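PDB 6LD8: cystathionine gamma-synthase from Xanthomonas oryzae pv. oryzae, which probably catalyses pyridoxal-phosphate-dependent synthesis or cleavage of cystathionine in the trans-sulfuration of sulfur amino acids. Local coordinates for residues A[102-107]-A[127-132]; A[149-154]-A[180-185]; A[344-349]-A[370-375]. The protein carries 1 engineered substitution. All blocks are in the same frame, centred on the assembly; numbering follows the deposited sequence.

Contact 1: A[102-107]-A[127-132]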
loop_
_atom_site.group_PDB
_atom_site.type_symbol
_atom_site.label_atom_id
_atom_site.label_comp_id
_atom_site.label_asym_id
_atom_site.label_seq_id
_atom_site.Cartn_x
_atom_site.Cartn_y
_atom_site.Cartn_z
ATOM N N GLY A 102 -25.228 15.074 32.074
ATOM C CA GLY A 102 -26.646 15.031 32.467
ATOM C C GLY A 102 -27.451 13.993 31.698
ATOM O O GLY A 102 -28.492 13.613 32.240
ATOM N N ASP A 103 -27.012 13.533 30.505
ATOM C CA ASP A 103 -27.678 12.420 29.757
ATOM C C ASP A 103 -27.346 11.067 30.399
ATOM O O ASP A 103 -26.271 10.921 31.062
ATOM C CB ASP A 103 -27.335 12.400 28.279
ATOM C CG ASP A 103 -27.946 13.539 27.491
ATOM O OD1 ASP A 103 -28.957 14.072 27.956
ATOM O OD2 ASP A 103 -27.403 13.860 26.405
ATOM N N THR A 104 -28.271 10.095 30.308
ATOM C CA THR A 104 -27.901 8.714 30.726
ATOM C C THR A 104 -27.900 7.773 29.515
ATOM O O THR A 104 -28.691 7.893 28.584
ATOM C CB THR A 104 -28.593 8.254 32.028
ATOM O OG1 THR A 104 -29.189 6.963 31.884
ATOM C CG2 THR A 104 -29.601 9.249 32.532
ATOM N N LEU A 105 -26.938 6.887 29.549
ATOM C CA LEU A 105 -26.726 5.876 28.506
ATOM C C LEU A 105 -27.032 4.534 29.155
ATOM O O LEU A 105 -26.459 4.273 30.288
ATOM C CB LEU A 105 -25.258 5.924 28.084
ATOM C CG LEU A 105 -24.807 4.716 27.267
ATOM C CD1 LEU A 105 -25.533 4.729 25.948
ATOM C CD2 LEU A 105 -23.297 4.716 27.075
ATOM N N VAL A 106 -27.839 3.724 28.469
ATOM C CA VAL A 106 -28.048 2.302 28.878
ATOM C C VAL A 106 -27.140 1.419 28.033
ATOM O O VAL A 106 -27.232 1.512 26.815
ATOM C CB VAL A 106 -29.518 1.892 28.705
ATOM C CG1 VAL A 106 -29.705 0.440 29.060
ATOM C CG2 VAL A 106 -30.406 2.766 29.552
ATOM N N VAL A 107 -26.363 0.544 28.652
ATOM C CA VAL A 107 -25.520 -0.430 27.897
ATOM C C VAL A 107 -25.795 -1.845 28.395
ATOM O O VAL A 107 -26.279 -2.044 29.515
ATOM C CB VAL A 107 -24.017 -0.108 27.984
ATOM C CG1 VAL A 107 -23.738 1.348 27.619
ATOM C CG2 VAL A 107 -23.448 -0.454 29.329
ATOM N N HIS A 127 -19.080 12.415 31.737
ATOM C CA HIS A 127 -19.551 12.793 30.374
ATOM C C HIS A 127 -21.032 12.420 30.229
ATOM O O HIS A 127 -21.733 13.030 29.387
ATOM C CB HIS A 127 -18.666 12.174 29.293
ATOM C CG HIS A 127 -17.350 12.846 29.174
ATOM N ND1 HIS A 127 -16.542 12.670 28.076
ATOM C CD2 HIS A 127 -16.720 13.725 29.993
ATOM C CE1 HIS A 127 -15.459 13.404 28.232
ATOM N NE2 HIS A 127 -15.546 14.057 29.390
ATOM N N PHE A 128 -21.481 11.427 30.993
ATOM C CA PHE A 128 -22.892 10.946 30.990
ATOM C C PHE A 128 -23.050 10.028 32.208
ATOM O O PHE A 128 -22.015 9.683 32.840
ATOM C CB PHE A 128 -23.247 10.303 29.630
ATOM C CG PHE A 128 -22.236 9.282 29.165
ATOM C CD1 PHE A 128 -22.121 8.055 29.795
ATOM C CD2 PHE A 128 -21.315 9.595 28.182
ATOM C CE1 PHE A 128 -21.138 7.149 29.419
ATOM C CE2 PHE A 128 -20.335 8.693 27.824
ATOM C CZ PHE A 128 -20.224 7.487 28.448
ATOM N N ALA A 129 -24.296 9.697 32.558
ATOM C CA ALA A 129 -24.568 8.650 33.568
ATOM C C ALA A 129 -24.772 7.329 32.831
ATOM O O ALA A 129 -25.355 7.315 31.698
ATOM C CB ALA A 129 -25.766 9.003 34.419
ATOM N N LEU A 130 -24.330 6.268 33.470
ATOM C CA LEU A 130 -24.244 4.914 32.869
ATOM C C LEU A 130 -25.259 4.030 33.589
ATOM O O LEU A 130 -25.093 3.919 34.810
ATOM C CB LEU A 130 -22.838 4.367 33.145
ATOM C CG LEU A 130 -22.147 3.575 32.035
ATOM C CD1 LEU A 130 -21.315 2.459 32.641
ATOM C CD2 LEU A 130 -23.094 3.037 30.997
ATOM N N ILE A 131 -26.189 3.388 32.883
ATOM C CA ILE A 131 -26.918 2.201 33.434
ATOM C C ILE A 131 -26.505 0.936 32.678
ATOM O O ILE A 131 -26.631 0.916 31.465
ATOM C CB ILE A 131 -28.438 2.402 33.425
ATOM C CG1 ILE A 131 -28.828 3.587 34.305
ATOM C CG2 ILE A 131 -29.119 1.121 33.883
ATOM C CD1 ILE A 131 -30.095 4.276 33.869
ATOM N N THR A 132 -25.989 -0.056 33.401
ATOM C CA THR A 132 -25.585 -1.388 32.887
ATOM C C THR A 132 -26.734 -2.367 33.216
ATOM O O THR A 132 -26.867 -2.705 34.374
ATOM C CB THR A 132 -24.172 -1.744 33.387
ATOM O OG1 THR A 132 -23.140 -0.919 32.817
ATOM C CG2 THR A 132 -23.782 -3.163 33.042
#
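D103 and L105 of segment 102-107 hold A129 of segment 127-132 by its two backbone polar atoms: A129 N donates to D103 O at 2.8 Å, and A129 O receives L105 N at 2.7 Å. The same pattern recurs one step on, where I131 N reaches L105 O at 2.8 Å and V107 N closes on I131 O. All four bonds are close to straight. CA-H groups of T104, L130 and V106 approach three of the carbonyls that accept these bonds, those of A129, L105 and I131, and T132 CA approaches V107 O, as in regular parallel pairing. T104, V106, A129 and I131 project on one face of the sheet. There I131 CD1 lies 3.5 Å from T104 OG1, an apolar cover over a hydroxyl that is buried here without a polar partner in the model. L105, V107, L130 and T132 occupy the other face. L130 CD2 packs against V107 CG1 at 3.8 Å, the two side chains crossing at about a right angle. F128 holds CG between its own backbone N and carbonyl carbon (chi1 50°), which lays the ring beside L105, with CE1 4.0 Å from L105 CD2 in an oblique approach.

Beyond this shell, helix 113-124 covers the L105 and V107 face, where F119 meets V107 and L122 meets F128, while A144 of helix 138-146 packs on V106 and I131. Strands 104-108 and 129-133 with helix 113-124 form a beta-alpha-beta unit at one margin of the large sheet of this PLP-dependent fold, and H127 stacks its ring on H127 of the second subunit. Cohesion thus rests on main-chain hydrogen bonds and aliphatic packing, with no side-chain hydrogen bond or salt bridge joining the two segments.

Contact 2: A[149-154]-A[180-185]. With 0JO (2-{[(E)-{3-hydroxy-2-methyl-5-[(phosphonooxy)methyl]pyridin-4-yl}methylidene]amino}prop-2-enoic acid), chain E.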
loop_
_atom_site.group_PDB
_atom_site.type_symbol
_atom_site.label_atom_id
_atom_site.label_comp_id
_atom_site.label_asym_id
_atom_site.label_seq_id
_atom_site.Cartn_x
_atom_site.Cartn_y
_atom_site.Cartn_z
ATOM N N PRO A 149 -33.532 7.361 29.537
ATOM C CA PRO A 149 -32.173 7.466 29.011
ATOM C C PRO A 149 -32.162 8.174 27.657
ATOM O O PRO A 149 -33.167 8.212 26.950
ATOM C CB PRO A 149 -31.742 6.010 28.870
ATOM C CG PRO A 149 -33.043 5.299 28.557
ATOM C CD PRO A 149 -34.072 6.001 29.410
ATOM N N LYS A 150 -31.028 8.751 27.298
ATOM C CA LYS A 150 -30.939 9.479 26.006
ATOM C C LYS A 150 -30.711 8.466 24.876
ATOM O O LYS A 150 -31.148 8.704 23.725
ATOM C CB LYS A 150 -29.777 10.465 26.074
ATOM C CG LYS A 150 -29.572 11.276 24.817
ATOM C CD LYS A 150 -30.759 12.062 24.447
ATOM C CE LYS A 150 -30.419 13.421 23.865
ATOM N NZ LYS A 150 -30.432 13.371 22.388
ATOM N N LEU A 151 -29.973 7.410 25.197
ATOM C CA LEU A 151 -29.433 6.459 24.203
ATOM C C LEU A 151 -29.377 5.089 24.834
ATOM O O LEU A 151 -28.943 4.958 25.981
ATOM C CB LEU A 151 -28.024 6.910 23.795
ATOM C CG LEU A 151 -27.302 6.028 22.779
ATOM C CD1 LEU A 151 -28.052 5.984 21.446
ATOM C CD2 LEU A 151 -25.887 6.531 22.563
ATOM N N VAL A 152 -29.771 4.096 24.069
ATOM C CA VAL A 152 -29.569 2.670 24.452
ATOM C C VAL A 152 -28.636 2.013 23.433
ATOM O O VAL A 152 -28.925 2.066 22.233
ATOM C CB VAL A 152 -30.935 1.959 24.504
ATOM C CG1 VAL A 152 -30.816 0.480 24.829
ATOM C CG2 VAL A 152 -31.820 2.668 25.515
ATOM N N LEU A 153 -27.645 1.296 23.928
ATOM C CA LEU A 153 -26.755 0.494 23.082
ATOM C C LEU A 153 -27.143 -0.969 23.264
ATOM O O LEU A 153 -27.064 -1.484 24.396
ATOM C CB LEU A 153 -25.286 0.725 23.458
ATOM C CG LEU A 153 -24.280 0.034 22.521
ATOM C CD1 LEU A 153 -23.220 1.011 22.050
ATOM C CD2 LEU A 153 -23.619 -1.139 23.191
ATOM N N ILE A 154 -27.403 -1.611 22.140
ATOM C CA ILE A 154 -27.607 -3.078 22.047
ATOM C C ILE A 154 -26.394 -3.723 21.367
ATOM O O ILE A 154 -26.006 -3.256 20.278
ATOM C CB ILE A 154 -28.865 -3.322 21.197
ATOM C CG1 ILE A 154 -30.118 -2.709 21.834
ATOM C CG2 ILE A 154 -29.008 -4.810 20.967
ATOM C CD1 ILE A 154 -31.278 -2.533 20.895
ATOM N N LEU A 180 -32.867 7.242 21.902
ATOM C CA LEU A 180 -32.284 6.783 20.612
ATOM C C LEU A 180 -31.729 5.376 20.850
ATOM O O LEU A 180 -31.376 5.026 22.037
ATOM C CB LEU A 180 -31.181 7.758 20.152
ATOM C CG LEU A 180 -31.660 9.161 19.756
ATOM C CD1 LEU A 180 -30.504 10.149 19.686
ATOM C CD2 LEU A 180 -32.412 9.163 18.433
ATOM N N THR A 181 -31.574 4.607 19.774
ATOM C CA THR A 181 -30.944 3.263 19.853
ATOM C C THR A 181 -29.777 3.134 18.887
ATOM O O THR A 181 -29.904 3.563 17.722
ATOM C CB THR A 181 -31.983 2.184 19.555
ATOM O OG1 THR A 181 -32.660 2.612 18.371
ATOM C CG2 THR A 181 -32.940 2.057 20.712
ATOM N N VAL A 182 -28.722 2.485 19.353
ATOM C CA VAL A 182 -27.558 2.160 18.499
ATOM C C VAL A 182 -27.314 0.668 18.654
ATOM O O VAL A 182 -27.256 0.209 19.798
ATOM C CB VAL A 182 -26.302 2.996 18.844
ATOM C CG1 VAL A 182 -25.916 2.927 20.320
ATOM C CG2 VAL A 182 -25.128 2.558 17.975
ATOM N N VAL A 183 -27.152 -0.055 17.548
ATOM C CA VAL A 183 -26.804 -1.514 17.646
ATOM C C VAL A 183 -25.382 -1.747 17.118
ATOM O O VAL A 183 -25.080 -1.268 16.044
ATOM C CB VAL A 183 -27.834 -2.344 16.857
ATOM C CG1 VAL A 183 -27.563 -3.837 17.014
ATOM C CG2 VAL A 183 -29.257 -1.969 17.264
ATOM N N ASP A 184 -24.551 -2.397 17.915
ATOM C CA ASP A 184 -23.253 -2.955 17.535
ATOM C C ASP A 184 -23.524 -4.287 16.823
ATOM O O ASP A 184 -23.769 -5.286 17.489
ATOM C CB ASP A 184 -22.350 -3.100 18.756
ATOM C CG ASP A 184 -20.934 -3.472 18.348
ATOM O OD1 ASP A 184 -20.811 -3.913 17.182
ATOM O OD2 ASP A 184 -19.964 -3.285 19.172
ATOM N N ASN A 185 -23.468 -4.254 15.500
ATOM C CA ASN A 185 -23.757 -5.370 14.570
ATOM C C ASN A 185 -22.454 -6.054 14.096
ATOM O O ASN A 185 -22.462 -6.677 13.057
ATOM C CB ASN A 185 -24.598 -4.804 13.432
ATOM C CG ASN A 185 -25.291 -5.872 12.624
ATOM O OD1 ASN A 185 -25.541 -5.696 11.420
ATOM N ND2 ASN A 185 -25.567 -6.977 13.282
HETATM O O 0JO E . -11.581 -9.981 19.957
HETATM C C 0JO E . -12.477 -9.171 20.226
HETATM O OXT 0JO E . -13.458 -9.463 20.943
HETATM C CA 0JO E . -12.328 -7.789 19.800
HETATM C CB 0JO E . -11.021 -7.218 19.684
HETATM N N 0JO E . -13.522 -7.086 19.561
HETATM C C4A 0JO E . -13.672 -5.873 19.120
HETATM C C4 0JO E . -15.008 -5.255 19.076
HETATM C C3 0JO E . -16.144 -6.091 19.218
HETATM O O3 0JO E . -16.024 -7.427 19.389
HETATM C C2 0JO E . -17.420 -5.536 19.196
HETATM C C2A 0JO E . -18.634 -6.404 19.342
HETATM N N1 0JO E . -17.582 -4.213 19.063
HETATM C C6 0JO E . -16.509 -3.410 18.950
HETATM C C5 0JO E . -15.220 -3.871 18.931
HETATM C C5A 0JO E . -14.100 -2.866 18.833
HETATM O OP4 0JO E . -13.555 -2.695 17.498
HETATM P P 0JO E . -11.981 -2.398 17.209
HETATM O OP3 0JO E . -11.984 -2.375 15.683
HETATM O OP1 0JO E . -11.747 -0.974 17.787
HETATM O OP2 0JO E . -11.177 -3.486 17.827
#
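A beta-alpha-beta unit of the large PLP-binding sheet, strand 151-155, helix 167-176 and strand 180-184, brings these segments together as parallel neighbours, and its second strand ends at the cofactor. Five backbone bonds zip the pair. L180 N opens the series at K150 O, V182 N donates to V152 O, and D184 N closes it at I154 O. V152 N and I154 N return bonds to L180 O and V182 O.

On the face carrying L151, L153, L180 and V182, V182 CG1 lies between two leucines, 3.7 Å from L153 CD1 and 3.9 Å from L151 CD1. L151 also sets CD1 against L180 CB at 3.8 Å. On the reverse face I154 and V183 cross, I154 CB meeting V183 CG2 at 4.2 Å, and helix 167-176 covers I154 through L167, V170 and I171.

D184, at the strand end, extends CG anti to its backbone N (chi1 -171°), sending the carboxylate to the pyridine ring of the bound PLP-aminoacrylate adduct 0JO. Its OD1 is hydrogen-bonded to T186 OG1, which would steady the carboxylate's rotation. A carboxylate here probably favours a protonated pyridine nitrogen, as in related PLP enzymes; D184 OD2 lies 2.6 Å from 0JO N1.

Contact 3: A[344-349]-A[370-375]. With 0JO (2-{[(E)-{3-hydroxy-2-methyl-5-[(phosphonooxy)methyl]pyridin-4-yl}methylidene]amino}prop-2-enoic acid), chain E.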
loop_
_atom_site.group_PDB
_atom_site.type_symbol
_atom_site.label_atom_id
_atom_site.label_comp_id
_atom_site.label_asym_id
_atom_site.label_seq_id
_atom_site.Cartn_x
_atom_site.Cartn_y
_atom_site.Cartn_z
ATOM N N LEU A 344 -9.597 -18.727 14.633
ATOM C CA LEU A 344 -8.980 -18.164 15.860
ATOM C C LEU A 344 -9.654 -18.804 17.050
ATOM O O LEU A 344 -10.853 -19.131 16.956
ATOM C CB LEU A 344 -9.220 -16.652 15.909
ATOM C CG LEU A 344 -8.642 -15.870 14.741
ATOM C CD1 LEU A 344 -8.965 -14.376 14.850
ATOM C CD2 LEU A 344 -7.158 -16.086 14.670
ATOM N N ILE A 345 -8.906 -18.925 18.127
ATOM C CA ILE A 345 -9.423 -19.306 19.464
ATOM C C ILE A 345 -8.957 -18.238 20.466
ATOM O O ILE A 345 -7.825 -17.753 20.370
ATOM C CB ILE A 345 -8.973 -20.734 19.788
ATOM C CG1 ILE A 345 -9.657 -21.238 21.048
ATOM C CG2 ILE A 345 -7.469 -20.848 19.910
ATOM C CD1 ILE A 345 -9.415 -22.693 21.318
ATOM N N ALA A 346 -9.841 -17.823 21.362
ATOM C CA ALA A 346 -9.527 -16.907 22.474
ATOM C C ALA A 346 -10.044 -17.486 23.811
ATOM O O ALA A 346 -10.985 -18.308 23.804
ATOM C CB ALA A 346 -10.085 -15.544 22.156
ATOM N N HIS A 347 -9.377 -17.107 24.910
ATOM C CA HIS A 347 -9.793 -17.276 26.334
ATOM C C HIS A 347 -10.121 -15.886 26.904
ATOM O O HIS A 347 -9.207 -15.139 27.290
ATOM C CB HIS A 347 -8.691 -18.009 27.097
ATOM C CG HIS A 347 -8.906 -18.089 28.575
ATOM N ND1 HIS A 347 -8.425 -17.119 29.449
ATOM C CD2 HIS A 347 -9.476 -19.057 29.334
ATOM C CE1 HIS A 347 -8.764 -17.446 30.670
ATOM N NE2 HIS A 347 -9.405 -18.634 30.623
ATOM N N PRO A 348 -11.410 -15.454 26.851
ATOM C CA PRO A 348 -11.800 -14.049 27.085
ATOM C C PRO A 348 -11.434 -13.417 28.443
ATOM O O PRO A 348 -11.089 -12.197 28.492
ATOM C CB PRO A 348 -13.326 -14.080 27.013
ATOM C CG PRO A 348 -13.592 -15.240 26.079
ATOM C CD PRO A 348 -12.553 -16.287 26.436
ATOM N N ALA A 349 -11.504 -14.260 29.482
ATOM C CA ALA A 349 -11.110 -13.966 30.877
ATOM C C ALA A 349 -9.765 -13.225 30.855
ATOM O O ALA A 349 -9.701 -12.091 31.432
ATOM C CB ALA A 349 -11.015 -15.268 31.673
ATOM N N LEU A 370 -14.017 -20.462 29.889
ATOM C CA LEU A 370 -14.707 -20.218 28.596
ATOM C C LEU A 370 -13.660 -20.035 27.477
ATOM O O LEU A 370 -12.729 -19.184 27.633
ATOM C CB LEU A 370 -15.623 -18.993 28.703
ATOM C CG LEU A 370 -16.559 -18.808 27.512
ATOM C CD1 LEU A 370 -17.654 -19.859 27.506
ATOM C CD2 LEU A 370 -17.131 -17.395 27.428
ATOM N N LEU A 371 -13.846 -20.797 26.389
ATOM C CA LEU A 371 -13.125 -20.694 25.089
ATOM C C LEU A 371 -14.094 -20.198 24.011
ATOM O O LEU A 371 -15.245 -20.680 23.973
ATOM C CB LEU A 371 -12.540 -22.062 24.753
ATOM C CG LEU A 371 -11.384 -22.489 25.661
ATOM C CD1 LEU A 371 -10.960 -23.912 25.372
ATOM C CD2 LEU A 371 -10.186 -21.545 25.532
ATOM N N ARG A 372 -13.648 -19.220 23.217
ATOM C CA ARG A 372 -14.391 -18.613 22.096
ATOM C C ARG A 372 -13.693 -19.026 20.791
ATOM O O ARG A 372 -12.487 -18.881 20.702
ATOM C CB ARG A 372 -14.407 -17.095 22.260
ATOM C CG ARG A 372 -15.342 -16.380 21.314
ATOM C CD ARG A 372 -15.129 -14.882 21.351
ATOM N NE ARG A 372 -13.842 -14.511 20.805
ATOM C CZ ARG A 372 -13.419 -13.254 20.731
ATOM N NH1 ARG A 372 -14.157 -12.286 21.251
ATOM N NH2 ARG A 372 -12.262 -12.960 20.144
ATOM N N LEU A 373 -14.443 -19.535 19.829
ATOM C CA LEU A 373 -13.962 -19.851 18.475
ATOM C C LEU A 373 -14.482 -18.800 17.532
ATOM O O LEU A 373 -15.679 -18.498 17.573
ATOM C CB LEU A 373 -14.502 -21.203 18.044
ATOM C CG LEU A 373 -14.162 -22.351 18.971
ATOM C CD1 LEU A 373 -14.779 -23.629 18.439
ATOM C CD2 LEU A 373 -12.673 -22.496 19.095
ATOM N N SER A 374 -13.586 -18.281 16.712
ATOM C CA SER A 374 -13.968 -17.590 15.477
ATOM C C SER A 374 -13.680 -18.587 14.362
ATOM O O SER A 374 -12.488 -18.858 14.084
ATOM C CB SER A 374 -13.274 -16.268 15.287
ATOM O OG SER A 374 -13.624 -15.699 14.012
ATOM N N ILE A 375 -14.727 -19.099 13.740
ATOM C CA ILE A 375 -14.583 -20.207 12.758
ATOM C C ILE A 375 -14.353 -19.588 11.407
ATOM O O ILE A 375 -15.164 -18.763 10.974
ATOM C CB ILE A 375 -15.773 -21.169 12.832
ATOM C CG1 ILE A 375 -15.653 -21.910 14.166
ATOM C CG2 ILE A 375 -15.808 -22.117 11.630
ATOM C CD1 ILE A 375 -16.933 -22.418 14.668
HETATM O O 0JO E . -11.581 -9.981 19.957
HETATM C C 0JO E . -12.477 -9.171 20.226
HETATM O OXT 0JO E . -13.458 -9.463 20.943
HETATM C CA 0JO E . -12.328 -7.789 19.800
HETATM C CB 0JO E . -11.021 -7.218 19.684
HETATM N N 0JO E . -13.522 -7.086 19.561
HETATM C C4A 0JO E . -13.672 -5.873 19.120
HETATM C C4 0JO E . -15.008 -5.255 19.076
HETATM C C3 0JO E . -16.144 -6.091 19.218
HETATM O O3 0JO E . -16.024 -7.427 19.389
HETATM C C2 0JO E . -17.420 -5.536 19.196
HETATM C C2A 0JO E . -18.634 -6.404 19.342
HETATM N N1 0JO E . -17.582 -4.213 19.063
HETATM C C6 0JO E . -16.509 -3.410 18.950
HETATM C C5 0JO E . -15.220 -3.871 18.931
HETATM C C5A 0JO E . -14.100 -2.866 18.833
HETATM O OP4 0JO E . -13.555 -2.695 17.498
HETATM P P 0JO E . -11.981 -2.398 17.209
HETATM O OP3 0JO E . -11.984 -2.375 15.683
HETATM O OP1 0JO E . -11.747 -0.974 17.787
HETATM O OP2 0JO E . -11.177 -3.486 17.827
HETATM O O HOH W 1 -12.482 -16.959 29.545
#
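R372 and A346 exchange two backbone hydrogen bonds, A346 N to R372 O and R372 N to A346 O, each 2.9 Å, the second nearly straight at 176°. L344 and S374 repeat the exchange two residues along, with I345 and L373 as the non-hydrogen-bonded pair between them. One water bridges the two segments beyond the A346-R372 pair, accepting from A349 N and donating to L370 O. P348 CD also approaches L370 O closely, at 3.1 Å. H347 is held at both ring nitrogens, by S350 OG and D368 O.

Apolar contacts gather on the I345 and L373 face, where the two side chains lie side by side with I345 CG1 3.8 Å from L373 CD2. F325 of helix 318-326 touches the side chains of I345 and L371, and L371 CD2 meets H347 CB. The H347 ring meets F49 of the second subunit edge-to-face. The strands are adjacent, antiparallel members of the smaller mixed sheet, and R372 reaches from it to the bound PLP-aminoacrylate adduct 0JO.

The ligand hydrogen bonds lie on the A346 face. R372 bends at chi3 (68°) and offers the edge of its guanidinium to the adduct's carboxylate: NH1 donates to 0JO OXT at 2.9 Å and NH2 to 0JO O at 3.1 Å, two bonds that would restrain the carboxylate's rotation. A346 CB packs obliquely against the guanidinium, 3.9 Å from R372 NH2.

Contacts 1 and 2 belong to one sheet: strands 104-108 and 151-155 are neighbours in it, and T104 O and V106 O probably accept hydrogen bonds from K150 N and L153 N. Contact 1 takes in the strand that is outermost on its side of the sheet within this chain and is only partly buried, while contact 2 is buried further in. Both are parallel pairs from beta-alpha-beta units. Contact 3 is a buried antiparallel pair in the other sheet, with nearest atoms about 11 Å from contact 2. Those two touch the same adduct from different ends, a carboxylate at the pyridine nitrogen and a guanidinium at the substrate-derived carboxylate, whereas contact 1 does not touch the adduct.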